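PDB 2CO7: putative fimbriae assembly chaperone from Salmonella typhimurium, which probably acts as a periplasmic chaperone that binds the SafA pilus subunit and completes its fold by strand complementation until another subunit takes over in the growing fibre. Local coordinates for residues F12-A18 / L32-Q38; Y40-V44 / I97-P102; N153-V157 / A187-N192; N166-V172 / D200-I206. One frame throughout, in Å; residues are numbered along the deposited sequence. Where two conformers were deposited one is given.

The four contacts divide between the two immunoglobulin-like domains of a PapD-family chaperone. Interactions 1 and 2 lie in the N-terminal domain, centres 10 Å apart, and meet round F12: its CE1 is 3.6 Å from P101 CB and its CD1 3.6 Å from Y40 OH. Interactions 3 and 4 share the C-terminal domain, centres 13 Å apart, and touch where L155 CD1 lies 3.9 Å from V172 CG2; their segments alternate along the chain. Between domains, interactions 1 and 4 come closest, about 9 Å between nearest atoms; the centres of 2 and 3 are 40 Å apart. In interaction 1, F12 and S13 pair with a SafA strand; SafA also packs on N166 of interaction 4.

Interaction 1: residues F12-A18 / L32-Q38; sequences FSVKLGA and LSVSNPQ
Residues 12-18 and 32-38 run antiparallel, their end-to-end directions 158° apart, with K15 opposite S35 (hydrogen-bonded pair, CA-CA 5.0 Å) and L16 opposite V34 (non-hydrogen-bonded pair, 4.6 Å). K15 N hydrogen-bonds to S35 O at 3.0 Å, and S35 N to K15 O at 2.9 Å. G17 N closes the far end on S33 O at 2.8 Å. P37 interrupts the ladder, its CD 3.4 Å from S13 O, and a side chain replaces the missing backbone rungs: Q38, with chi1 m and chi2 p, accepts from S13 N at OE1 (2.8 Å) and donates through NE2 to S13 O (2.8 Å). This is the edge of the N-terminal immunoglobulin-like domain of a PapD-type chaperone; F12 and S13 pair antiparallel with a strand of the SafA subunit, continuing the sheet across the interface. S13 OG bonds to SafA backbone, and L16 N and O are taken by SafA side chains. On the exposed face, fully extended K15 donates from NZ to a water (2.9 Å), and that water lies 2.6 Å from S35 OG; S33 OG is held by Q73. Inward, V14 CG2 meets V34 CG2 at 3.9 Å, and L32 CD1 sits 4.3 Å from L16 CB.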
loop_
_atom_site.group_PDB
_atom_site.type_symbol
_atom_site.label_atom_id
_atom_site.label_comp_id
_atom_site.label_asym_id
_atom_site.label_seq_id
_atom_site.Cartn_x
_atom_site.Cartn_y
_atom_site.Cartn_z
ATOM N N PHE B 12 -15.708 -0.443 -3.521
ATOM C CA PHE B 12 -14.809 0.111 -4.537
ATOM C C PHE B 12 -13.513 -0.647 -4.619
ATOM O O PHE B 12 -12.939 -1.017 -3.587
ATOM C CB PHE B 12 -14.578 1.615 -4.313
ATOM C CG PHE B 12 -14.101 2.335 -5.544
ATOM C CD1 PHE B 12 -14.906 2.383 -6.677
ATOM C CD2 PHE B 12 -12.856 2.961 -5.563
ATOM C CE1 PHE B 12 -14.487 3.034 -7.823
ATOM C CE2 PHE B 12 -12.416 3.614 -6.729
ATOM C CZ PHE B 12 -13.252 3.640 -7.849
ATOM N N SER B 13 -13.057 -0.897 -5.859
ATOM C CA SER B 13 -11.853 -1.676 -6.101
ATOM C C SER B 13 -11.163 -1.220 -7.405
ATOM O O SER B 13 -11.791 -0.619 -8.261
ATOM C CB SER B 13 -12.187 -3.178 -6.213
ATOM O OG SER B 13 -10.983 -3.919 -6.413
ATOM N N VAL B 14 -9.868 -1.484 -7.525
ATOM C CA VAL B 14 -9.146 -1.336 -8.802
ATOM C C VAL B 14 -8.285 -2.586 -8.959
ATOM O O VAL B 14 -7.804 -3.131 -7.956
ATOM C CB VAL B 14 -8.317 -0.002 -8.892
ATOM C CG1 VAL B 14 -7.100 0.002 -7.921
ATOM C CG2 VAL B 14 -7.850 0.252 -10.309
ATOM N N LYS B 15 -8.093 -3.069 -10.198
ATOM C CA LYS B 15 -7.332 -4.302 -10.392
ATOM C C LYS B 15 -6.049 -3.967 -11.115
ATOM O O LYS B 15 -6.104 -3.306 -12.138
ATOM C CB LYS B 15 -8.163 -5.276 -11.258
ATOM C CG LYS B 15 -7.442 -6.597 -11.625
ATOM C CD LYS B 15 -8.344 -7.428 -12.579
ATOM C CE LYS B 15 -7.639 -8.629 -13.156
ATOM N NZ LYS B 15 -8.521 -9.357 -14.111
ATOM N N LEU B 16 -4.902 -4.416 -10.594
ATOM C CA LEU B 16 -3.641 -4.281 -11.318
ATOM C C LEU B 16 -3.196 -5.667 -11.738
ATOM O O LEU B 16 -3.471 -6.664 -11.045
ATOM C CB LEU B 16 -2.563 -3.630 -10.422
ATOM C CG LEU B 16 -2.578 -2.112 -10.256
ATOM C CD1 LEU B 16 -3.937 -1.483 -10.059
ATOM C CD2 LEU B 16 -1.584 -1.663 -9.165
ATOM N N GLY B 17 -2.522 -5.748 -12.875
ATOM C CA GLY B 17 -2.154 -7.042 -13.420
ATOM C C GLY B 17 -1.106 -7.828 -12.667
ATOM O O GLY B 17 -0.951 -9.032 -12.876
ATOM N N ALA B 18 -0.366 -7.149 -11.815
ATOM C CA ALA B 18 0.723 -7.742 -11.054
ATOM C C ALA B 18 0.876 -6.927 -9.753
ATOM O O ALA B 18 0.336 -5.822 -9.665
ATOM C CB ALA B 18 1.992 -7.660 -11.840
ATOM N N LEU B 32 1.908 -2.511 -17.339
ATOM C CA LEU B 32 1.137 -2.936 -16.148
ATOM C C LEU B 32 -0.336 -2.825 -16.545
ATOM O O LEU B 32 -0.778 -1.760 -16.958
ATOM C CB LEU B 32 1.438 -2.022 -14.960
ATOM C CG LEU B 32 0.611 -2.269 -13.684
ATOM C CD1 LEU B 32 0.785 -3.676 -13.113
ATOM C CD2 LEU B 32 0.986 -1.180 -12.640
ATOM N N SER B 33 -1.078 -3.928 -16.487
ATOM C CA SER B 33 -2.506 -3.896 -16.822
ATOM C C SER B 33 -3.289 -3.258 -15.660
ATOM O O SER B 33 -2.967 -3.474 -14.506
ATOM C CB SER B 33 -2.981 -5.324 -17.100
ATOM O OG SER B 33 -4.357 -5.400 -17.393
ATOM N N VAL B 34 -4.322 -2.486 -15.979
ATOM C CA VAL B 34 -5.228 -1.926 -14.962
ATOM C C VAL B 34 -6.645 -2.180 -15.465
ATOM O O VAL B 34 -6.937 -1.932 -16.636
ATOM C CB VAL B 34 -5.019 -0.369 -14.787
ATOM C CG1 VAL B 34 -5.231 0.337 -16.097
ATOM C CG2 VAL B 34 -5.926 0.215 -13.673
ATOM N N SER B 35 -7.498 -2.701 -14.583
ATOM C CA SER B 35 -8.898 -2.947 -14.919
ATOM C C SER B 35 -9.826 -2.300 -13.918
ATOM O O SER B 35 -9.485 -2.174 -12.751
ATOM C CB SER B 35 -9.190 -4.459 -15.022
ATOM O OG SER B 35 -8.227 -5.099 -15.870
ATOM N N ASN B 36 -11.004 -1.902 -14.410
ATOM C CA ASN B 36 -12.071 -1.322 -13.606
ATOM C C ASN B 36 -13.115 -2.397 -13.293
ATOM O O ASN B 36 -13.921 -2.724 -14.151
ATOM C CB ASN B 36 -12.722 -0.196 -14.440
ATOM C CG ASN B 36 -13.942 0.393 -13.796
ATOM O OD1 ASN B 36 -14.743 1.069 -14.453
ATOM N ND2 ASN B 36 -14.113 0.137 -12.514
ATOM N N PRO B 37 -13.138 -2.923 -12.062
ATOM C CA PRO B 37 -14.160 -3.931 -11.684
ATOM C C PRO B 37 -15.588 -3.426 -11.552
ATOM O O PRO B 37 -16.531 -4.243 -11.475
ATOM C CB PRO B 37 -13.698 -4.429 -10.306
ATOM C CG PRO B 37 -12.660 -3.526 -9.857
ATOM C CD PRO B 37 -12.184 -2.647 -10.975
ATOM N N GLN B 38 -15.758 -2.110 -11.520
ATOM C CA GLN B 38 -17.067 -1.498 -11.324
ATOM C C GLN B 38 -17.868 -1.503 -12.596
ATOM O O GLN B 38 -17.310 -1.418 -13.687
ATOM C CB GLN B 38 -16.915 -0.049 -10.850
ATOM C CG GLN B 38 -16.597 0.081 -9.343
ATOM C CD GLN B 38 -15.154 -0.308 -8.928
ATOM O OE1 GLN B 38 -14.978 -0.975 -7.919
ATOM N NE2 GLN B 38 -14.141 0.118 -9.688
HETATM O O HOH W 1 -8.741 -7.587 -16.348
#

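Interaction 2: residues Y40-V44 / I97-P102; sequences YPILV and IKAVPP
Strands 42-44 and 97-100 approach to 4.7 Å with their directions 155° apart, antiparallel. L43 faces V100 in a hydrogen-bonded pair (CA-CA 5.2 Å) and V44 faces A99 in a non-hydrogen-bonded pair (4.7 Å). Two bonds fix this register: L43 N to V100 O and V100 N to L43 O, each 3.0 Å. On the buried face, small A99 leaves a hollow; I42, chi1 p and chi2 t, extends CD1 to 4.1 Å from A99 CB. V44, chi1 t, fits CG1 against I97 CG2 at 3.6 Å. These strands are neighbours in the N-terminal immunoglobulin-like domain of the chaperone, with F66 and L68 of strand 59-68 beside V44 and I42, and F12 covering I42 and A99. Beyond V100 two prolines form a ridge for the Y40 ring, whose p rotamer sets CD1 3.6 Å from P102 CD and CE1 4.0 Å from P101 CB. P102 CD also nestles against P41 O at 3.3 Å. L43 and V100 project together from the other face.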
loop_
_atom_site.group_PDB
_atom_site.type_symbol
_atom_site.label_atom_id
_atom_site.label_comp_id
_atom_site.label_asym_id
_atom_site.label_seq_id
_atom_site.Cartn_x
_atom_site.Cartn_y
_atom_site.Cartn_z
ATOM N N TYR B 40 -19.534 0.793 -13.843
ATOM C CA TYR B 40 -19.693 2.203 -14.175
ATOM C C TYR B 40 -18.289 2.786 -14.395
ATOM O O TYR B 40 -17.310 2.179 -13.986
ATOM C CB TYR B 40 -20.431 2.950 -13.046
ATOM C CG TYR B 40 -19.845 2.802 -11.648
ATOM C CD1 TYR B 40 -18.761 3.572 -11.238
ATOM C CD2 TYR B 40 -20.434 1.934 -10.709
ATOM C CE1 TYR B 40 -18.231 3.449 -9.932
ATOM C CE2 TYR B 40 -19.917 1.809 -9.415
ATOM C CZ TYR B 40 -18.840 2.592 -9.032
ATOM O OH TYR B 40 -18.356 2.490 -7.750
ATOM N N PRO B 41 -18.186 3.960 -15.050
ATOM C CA PRO B 41 -16.866 4.509 -15.398
ATOM C C PRO B 41 -16.125 5.081 -14.175
ATOM O O PRO B 41 -16.763 5.591 -13.239
ATOM C CB PRO B 41 -17.195 5.652 -16.394
ATOM C CG PRO B 41 -18.656 5.574 -16.644
ATOM C CD PRO B 41 -19.279 4.851 -15.489
ATOM N N ILE B 42 -14.807 4.959 -14.193
ATOM C CA ILE B 42 -13.939 5.559 -13.187
ATOM C C ILE B 42 -12.838 6.388 -13.829
ATOM O O ILE B 42 -12.478 6.169 -14.971
ATOM C CB ILE B 42 -13.307 4.507 -12.256
ATOM C CG1 ILE B 42 -12.331 3.613 -13.006
ATOM C CG2 ILE B 42 -14.389 3.723 -11.542
ATOM C CD1 ILE B 42 -11.495 2.639 -12.104
ATOM N N LEU B 43 -12.314 7.339 -13.073
ATOM C CA LEU B 43 -11.180 8.132 -13.520
ATOM C C LEU B 43 -9.921 7.555 -12.872
ATOM O O LEU B 43 -9.933 7.125 -11.713
ATOM C CB LEU B 43 -11.352 9.610 -13.152
ATOM C CG LEU B 43 -12.501 10.411 -13.757
ATOM C CD1 LEU B 43 -12.485 11.909 -13.321
ATOM C CD2 LEU B 43 -12.435 10.306 -15.286
ATOM N N VAL B 44 -8.838 7.530 -13.627
ATOM C CA VAL B 44 -7.602 6.936 -13.138
ATOM C C VAL B 44 -6.424 7.886 -13.368
ATOM O O VAL B 44 -6.352 8.539 -14.404
ATOM C CB VAL B 44 -7.326 5.559 -13.774
ATOM C CG1 VAL B 44 -6.118 4.887 -13.114
ATOM C CG2 VAL B 44 -8.512 4.633 -13.601
ATOM N N ILE B 97 -1.610 3.839 -8.732
ATOM C CA ILE B 97 -2.799 3.978 -9.556
ATOM C C ILE B 97 -3.855 4.524 -8.627
ATOM O O ILE B 97 -4.212 3.834 -7.664
ATOM C CB ILE B 97 -3.272 2.566 -10.049
ATOM C CG1 ILE B 97 -2.220 1.870 -10.919
ATOM C CG2 ILE B 97 -4.653 2.622 -10.741
ATOM C CD1 ILE B 97 -1.625 2.713 -11.966
ATOM N N LYS B 98 -4.296 5.757 -8.883
ATOM C CA LYS B 98 -5.387 6.385 -8.124
ATOM C C LYS B 98 -6.677 6.231 -8.912
ATOM O O LYS B 98 -6.742 6.626 -10.094
ATOM C CB LYS B 98 -5.141 7.885 -7.921
ATOM C CG LYS B 98 -6.250 8.570 -7.081
ATOM C CD LYS B 98 -6.091 10.096 -6.991
ATOM C CE LYS B 98 -4.737 10.485 -6.393
ATOM N NZ LYS B 98 -4.708 10.146 -4.930
ATOM N N ALA B 99 -7.699 5.694 -8.247
ATOM C CA ALA B 99 -8.987 5.428 -8.910
ATOM C C ALA B 99 -10.059 6.195 -8.154
ATOM O O ALA B 99 -10.126 6.162 -6.923
ATOM C CB ALA B 99 -9.292 3.933 -8.953
ATOM N N VAL B 100 -10.894 6.877 -8.922
ATOM C CA VAL B 100 -11.874 7.818 -8.396
ATOM C C VAL B 100 -13.238 7.551 -9.062
ATOM O O VAL B 100 -13.360 7.662 -10.284
ATOM C CB VAL B 100 -11.388 9.276 -8.642
ATOM C CG1 VAL B 100 -12.419 10.263 -8.244
ATOM C CG2 VAL B 100 -10.055 9.526 -7.881
ATOM N N PRO B 101 -14.266 7.225 -8.247
ATOM C CA PRO B 101 -15.599 6.955 -8.758
ATOM C C PRO B 101 -16.388 8.243 -8.981
ATOM O O PRO B 101 -16.017 9.271 -8.429
ATOM C CB PRO B 101 -16.257 6.138 -7.644
ATOM C CG PRO B 101 -15.559 6.559 -6.370
ATOM C CD PRO B 101 -14.176 7.088 -6.770
ATOM N N PRO B 102 -17.481 8.180 -9.746
ATOM C CA PRO B 102 -18.316 9.374 -9.904
ATOM C C PRO B 102 -18.986 9.736 -8.581
ATOM O O PRO B 102 -19.134 8.865 -7.734
ATOM C CB PRO B 102 -19.372 8.957 -10.937
ATOM C CG PRO B 102 -19.151 7.556 -11.269
ATOM C CD PRO B 102 -18.002 7.009 -10.484
#

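Interaction 3: residues N153-V157 / A187-N192; sequences NKLKV and ADKTLN
Two neighbouring strands of the chaperone's C-terminal immunoglobulin-like domain form this antiparallel ladder: 154-157 and 187-191, 4.6 Å apart at closest approach, directions 165° apart. L155 pairs with L191 and V157 with K189 as hydrogen-bonded pairs (CA-CA 5.3 and 5.4 Å), and K156 with T190 as the non-hydrogen-bonded pair between them (4.2 Å). L155 N reaches L191 O at 2.8 Å and L191 N reaches L155 O at 2.9 Å; V157 N to K189 O and K189 N to V157 O are both 2.9 Å. L155, V157, K189 and L191 share one face, on which L155 and V157 are buried. Both leucines have chi2 between wells, L155 with chi1 t and L191 with chi1 p, and L155 CB meets L191 CG at 3.8 Å, with W148 beside L155 and L180 beside L191. V157, chi1 p, places CG1 3.8 Å from K189 CB; K189 then bends away through two m angles to a salt bridge with E181. The other face, with K154, K156 and T190, is more exposed. K156 is t throughout and stands out from the sheet, CG 3.5 Å from T190 OG1 and CE 3.7 Å from D188 CB, yet its NZ stops 4.1 Å from D188 OD2, beyond a salt bridge. K154 starts m and has an off-well chi2, which carries CD to 4.2 Å from T190 CG2 and CE to 3.3 Å from N192 OD1.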
loop_
_atom_site.group_PDB
_atom_site.type_symbol
_atom_site.label_atom_id
_atom_site.label_comp_id
_atom_site.label_asym_id
_atom_site.label_seq_id
_atom_site.Cartn_x
_atom_site.Cartn_y
_atom_site.Cartn_z
ATOM N N ASN B 153 16.236 -9.803 21.966
ATOM C CA ASN B 153 15.000 -9.808 21.191
ATOM C C ASN B 153 15.194 -9.271 19.770
ATOM O O ASN B 153 14.241 -9.171 19.000
ATOM C CB ASN B 153 13.897 -9.035 21.929
ATOM C CG ASN B 153 12.489 -9.537 21.584
ATOM O OD1 ASN B 153 11.518 -8.776 21.651
ATOM N ND2 ASN B 153 12.376 -10.821 21.220
ATOM N N LYS B 154 16.435 -8.963 19.408
ATOM C CA LYS B 154 16.701 -8.311 18.113
ATOM C C LYS B 154 17.135 -9.296 17.041
ATOM O O LYS B 154 18.022 -10.121 17.262
ATOM C CB LYS B 154 17.703 -7.160 18.264
ATOM C CG LYS B 154 17.283 -6.157 19.325
ATOM C CD LYS B 154 17.692 -4.752 19.004
ATOM C CE LYS B 154 17.058 -3.798 19.999
ATOM N NZ LYS B 154 17.111 -2.384 19.525
ATOM N N LEU B 155 16.486 -9.208 15.887
ATOM C CA LEU B 155 16.778 -10.078 14.780
ATOM C C LEU B 155 17.251 -9.144 13.697
ATOM O O LEU B 155 16.523 -8.246 13.307
ATOM C CB LEU B 155 15.504 -10.778 14.308
ATOM C CG LEU B 155 15.492 -12.190 13.675
ATOM C CD1 LEU B 155 14.565 -12.201 12.470
ATOM C CD2 LEU B 155 16.862 -12.794 13.349
ATOM N N LYS B 156 18.459 -9.365 13.196
ATOM C CA LYS B 156 18.979 -8.529 12.127
ATOM C C LYS B 156 19.237 -9.412 10.933
ATOM O O LYS B 156 19.800 -10.504 11.066
ATOM C CB LYS B 156 20.261 -7.815 12.580
ATOM C CG LYS B 156 20.924 -6.886 11.540
ATOM C CD LYS B 156 22.231 -6.328 12.144
ATOM C CE LYS B 156 22.885 -5.267 11.268
ATOM N NZ LYS B 156 24.150 -4.750 11.929
ATOM N N VAL B 157 18.823 -8.918 9.778
ATOM C CA VAL B 157 19.080 -9.550 8.492
ATOM C C VAL B 157 19.986 -8.622 7.699
ATOM O O VAL B 157 19.739 -7.406 7.632
ATOM C CB VAL B 157 17.755 -9.846 7.718
ATOM C CG1 VAL B 157 16.976 -8.576 7.482
ATOM C CG2 VAL B 157 18.046 -10.562 6.393
ATOM N N ALA B 187 22.312 -3.679 2.375
ATOM C CA ALA B 187 21.629 -3.002 3.471
ATOM C C ALA B 187 21.225 -4.040 4.496
ATOM O O ALA B 187 21.218 -5.220 4.195
ATOM C CB ALA B 187 20.415 -2.229 2.953
ATOM N N ASP B 188 20.916 -3.585 5.723
ATOM C CA ASP B 188 20.429 -4.447 6.792
ATOM C C ASP B 188 19.096 -3.936 7.305
ATOM O O ASP B 188 18.800 -2.736 7.186
ATOM C CB ASP B 188 21.396 -4.423 7.960
ATOM C CG ASP B 188 22.816 -4.555 7.522
ATOM O OD1 ASP B 188 23.057 -5.456 6.704
ATOM O OD2 ASP B 188 23.667 -3.722 7.941
ATOM N N LYS B 189 18.332 -4.838 7.921
ATOM C CA LYS B 189 17.129 -4.508 8.682
ATOM C C LYS B 189 17.182 -5.200 10.030
ATOM O O LYS B 189 17.656 -6.333 10.133
ATOM C CB LYS B 189 15.844 -4.948 7.950
ATOM C CG LYS B 189 15.552 -4.164 6.682
ATOM C CD LYS B 189 15.193 -2.723 7.012
ATOM C CE LYS B 189 14.602 -2.010 5.838
ATOM N NZ LYS B 189 13.913 -0.730 6.287
ATOM N N THR B 190 16.662 -4.512 11.041
ATOM C CA THR B 190 16.651 -5.011 12.421
ATOM C C THR B 190 15.237 -4.916 12.956
ATOM O O THR B 190 14.621 -3.851 12.908
ATOM C CB THR B 190 17.572 -4.190 13.348
ATOM O OG1 THR B 190 18.927 -4.327 12.926
ATOM C CG2 THR B 190 17.445 -4.653 14.824
ATOM N N LEU B 191 14.748 -6.017 13.502
ATOM C CA LEU B 191 13.426 -6.044 14.128
ATOM C C LEU B 191 13.510 -6.544 15.566
ATOM O O LEU B 191 14.301 -7.443 15.862
ATOM C CB LEU B 191 12.509 -6.929 13.294
ATOM C CG LEU B 191 13.105 -8.256 12.831
ATOM C CD1 LEU B 191 12.032 -9.294 12.801
ATOM C CD2 LEU B 191 13.841 -8.165 11.468
ATOM N N ASN B 192 12.724 -5.943 16.465
ATOM C CA ASN B 192 12.583 -6.457 17.833
ATOM C C ASN B 192 11.735 -7.728 17.845
ATOM O O ASN B 192 10.539 -7.681 17.544
ATOM C CB ASN B 192 11.952 -5.415 18.764
ATOM C CG ASN B 192 12.877 -4.247 19.062
ATOM O OD1 ASN B 192 14.035 -4.229 18.644
ATOM N ND2 ASN B 192 12.366 -3.264 19.793
#

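Interaction 4: residues N166-V172 / D200-I206; sequences NLASVTV and DIEWRVI
This antiparallel strand pairing, broken by a beta bulge, lies in the C-terminal immunoglobulin-like domain, where strand 201-205 pairs with 167-168 and then 170-172. L167 faces V205 (CA-CA 4.5 Å) and A168 faces R204 (5.1 Å); the register then shifts by one at S169, whose positive phi and psi (53/40) turn the chain, before T171 meets E202 (5.2 Å) and V172 meets I201 (4.6 Å). Before the bulge, I206 N bonds N166 O at 2.8 Å, A168 N bonds R204 O at 2.8 Å and R204 N bonds A168 O at 2.9 Å. After it, T171 N bonds E202 O (2.8 Å) and E202 N bonds T171 O (2.9 Å), with strands 170-172 and 201-205 at 178°. Inside, L167 CD1 touches V205 CG1 at 3.4 Å and W203 CD1 at 4.2 Å; V170 CG2 lies 3.9 Å from W203 CB. W203, chi1 p, meets the rings of W148 and F216. On the other face, S169 CB packs 4.0 Å from R204 CD; S169 OG bonds E212 and R204 NH1 bonds S213 O. Backbone bonds flanking S169 hold the shifted register; apolar chains point inward, while T171, E202 and R204 lie on the more polar outer side.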
loop_
_atom_site.group_PDB
_atom_site.type_symbol
_atom_site.label_atom_id
_atom_site.label_comp_id
_atom_site.label_asym_id
_atom_site.label_seq_id
_atom_site.Cartn_x
_atom_site.Cartn_y
_atom_site.Cartn_z
ATOM N N ASN B 166 12.614 -9.026 -0.899
ATOM C CA ASN B 166 11.262 -8.844 -0.455
ATOM C C ASN B 166 10.898 -10.135 0.237
ATOM O O ASN B 166 10.519 -11.099 -0.411
ATOM C CB ASN B 166 10.387 -8.531 -1.674
ATOM C CG ASN B 166 10.784 -7.217 -2.310
ATOM O OD1 ASN B 166 10.659 -6.146 -1.686
ATOM N ND2 ASN B 166 11.321 -7.281 -3.531
ATOM N N LEU B 167 11.041 -10.149 1.559
ATOM C CA LEU B 167 10.914 -11.390 2.310
ATOM C C LEU B 167 9.459 -11.728 2.636
ATOM O O LEU B 167 8.653 -10.859 2.936
ATOM C CB LEU B 167 11.757 -11.361 3.593
ATOM C CG LEU B 167 13.291 -11.564 3.507
ATOM C CD1 LEU B 167 13.902 -11.721 2.102
ATOM C CD2 LEU B 167 13.923 -10.416 4.263
ATOM N N ALA B 168 9.123 -13.011 2.505
ATOM C CA ALA B 168 7.820 -13.505 2.935
ATOM C C ALA B 168 8.000 -14.764 3.786
ATOM O O ALA B 168 9.057 -15.421 3.731
ATOM C CB ALA B 168 6.947 -13.782 1.729
ATOM N N SER B 169 6.974 -15.078 4.577
ATOM C CA SER B 169 6.887 -16.344 5.333
ATOM C C SER B 169 8.144 -16.592 6.174
ATOM O O SER B 169 8.636 -17.721 6.242
ATOM C CB SER B 169 6.638 -17.515 4.372
ATOM O OG SER B 169 5.345 -17.441 3.752
ATOM N N VAL B 170 8.680 -15.526 6.781
ATOM C CA VAL B 170 9.817 -15.625 7.723
ATOM C C VAL B 170 9.448 -16.262 9.095
ATOM O O VAL B 170 8.493 -15.829 9.743
ATOM C CB VAL B 170 10.464 -14.225 7.993
ATOM C CG1 VAL B 170 11.679 -14.365 8.876
ATOM C CG2 VAL B 170 10.836 -13.507 6.694
ATOM N N THR B 171 10.213 -17.262 9.545
ATOM C CA THR B 171 10.026 -17.834 10.882
ATOM C C THR B 171 11.338 -17.972 11.646
ATOM O O THR B 171 12.394 -18.152 11.044
ATOM C CB THR B 171 9.343 -19.236 10.859
ATOM O OG1 THR B 171 10.067 -20.126 9.983
ATOM C CG2 THR B 171 7.879 -19.115 10.414
ATOM N N VAL B 172 11.260 -17.865 12.967
ATOM C CA VAL B 172 12.411 -18.062 13.845
ATOM C C VAL B 172 12.050 -19.142 14.861
ATOM O O VAL B 172 11.110 -18.986 15.640
ATOM C CB VAL B 172 12.850 -16.733 14.535
ATOM C CG1 VAL B 172 13.914 -16.991 15.597
ATOM C CG2 VAL B 172 13.363 -15.743 13.473
ATOM N N ASP B 200 16.609 -21.476 14.465
ATOM C CA ASP B 200 16.883 -21.403 13.026
ATOM C C ASP B 200 15.877 -20.520 12.288
ATOM O O ASP B 200 14.703 -20.454 12.640
ATOM C CB ASP B 200 17.006 -22.807 12.426
ATOM C CG ASP B 200 18.162 -23.618 13.051
ATOM O OD1 ASP B 200 19.130 -23.028 13.586
ATOM O OD2 ASP B 200 18.093 -24.860 13.034
ATOM N N ILE B 201 16.359 -19.801 11.282
ATOM C CA ILE B 201 15.507 -18.910 10.541
ATOM C C ILE B 201 15.135 -19.596 9.252
ATOM O O ILE B 201 15.964 -20.278 8.642
ATOM C CB ILE B 201 16.221 -17.582 10.259
ATOM C CG1 ILE B 201 16.694 -16.983 11.581
ATOM C CG2 ILE B 201 15.297 -16.594 9.525
ATOM C CD1 ILE B 201 18.086 -16.426 11.507
ATOM N N GLU B 202 13.881 -19.425 8.850
ATOM C CA GLU B 202 13.413 -19.875 7.547
ATOM C C GLU B 202 12.712 -18.707 6.875
ATOM O O GLU B 202 12.002 -17.950 7.534
ATOM C CB GLU B 202 12.466 -21.078 7.670
ATOM C CG GLU B 202 11.869 -21.524 6.320
ATOM C CD GLU B 202 10.910 -22.712 6.412
ATOM O OE1 GLU B 202 11.062 -23.533 7.340
ATOM O OE2 GLU B 202 9.995 -22.826 5.552
ATOM N N TRP B 203 12.918 -18.556 5.571
ATOM C CA TRP B 203 12.282 -17.483 4.831
ATOM C C TRP B 203 12.089 -17.850 3.385
ATOM O O TRP B 203 12.673 -18.823 2.898
ATOM C CB TRP B 203 13.096 -16.173 4.927
ATOM C CG TRP B 203 14.456 -16.208 4.249
ATOM C CD1 TRP B 203 14.781 -15.672 3.034
ATOM C CD2 TRP B 203 15.664 -16.788 4.771
ATOM N NE1 TRP B 203 16.122 -15.898 2.764
ATOM C CE2 TRP B 203 16.687 -16.563 3.817
ATOM C CE3 TRP B 203 15.983 -17.459 5.959
ATOM C CZ2 TRP B 203 18.010 -17.014 4.010
ATOM C CZ3 TRP B 203 17.280 -17.906 6.150
ATOM C CH2 TRP B 203 18.283 -17.676 5.168
ATOM N N ARG B 204 11.246 -17.062 2.727
ATOM C CA ARG B 204 11.068 -17.118 1.287
ATOM C C ARG B 204 11.191 -15.686 0.768
ATOM O O ARG B 204 11.176 -14.731 1.550
ATOM C CB ARG B 204 9.708 -17.705 0.927
ATOM C CG ARG B 204 9.517 -19.177 1.308
ATOM C CD ARG B 204 8.054 -19.514 1.250
ATOM N NE ARG B 204 7.723 -20.820 1.809
ATOM C CZ ARG B 204 7.528 -21.922 1.088
ATOM N NH1 ARG B 204 7.670 -21.895 -0.233
ATOM N NH2 ARG B 204 7.217 -23.068 1.699
ATOM N N VAL B 205 11.381 -15.546 -0.529
ATOM C CA VAL B 205 11.314 -14.230 -1.128
ATOM C C VAL B 205 10.157 -14.200 -2.113
ATOM O O VAL B 205 9.813 -15.194 -2.707
ATOM C CB VAL B 205 12.641 -13.750 -1.798
ATOM C CG1 VAL B 205 13.799 -13.658 -0.727
ATOM C CG2 VAL B 205 13.033 -14.646 -2.961
ATOM N N ILE B 206 9.557 -13.032 -2.265
ATOM C CA ILE B 206 8.565 -12.864 -3.304
ATOM C C ILE B 206 9.377 -12.673 -4.602
ATOM O O ILE B 206 10.270 -11.806 -4.667
ATOM C CB ILE B 206 7.657 -11.662 -3.041
ATOM C CG1 ILE B 206 6.964 -11.780 -1.663
ATOM C CG2 ILE B 206 6.576 -11.556 -4.162
ATOM C CD1 ILE B 206 6.150 -10.522 -1.328
HETATM O O HOH W 2 9.993 -9.113 -5.460
HETATM O O HOH W 3 12.433 -21.080 11.680
#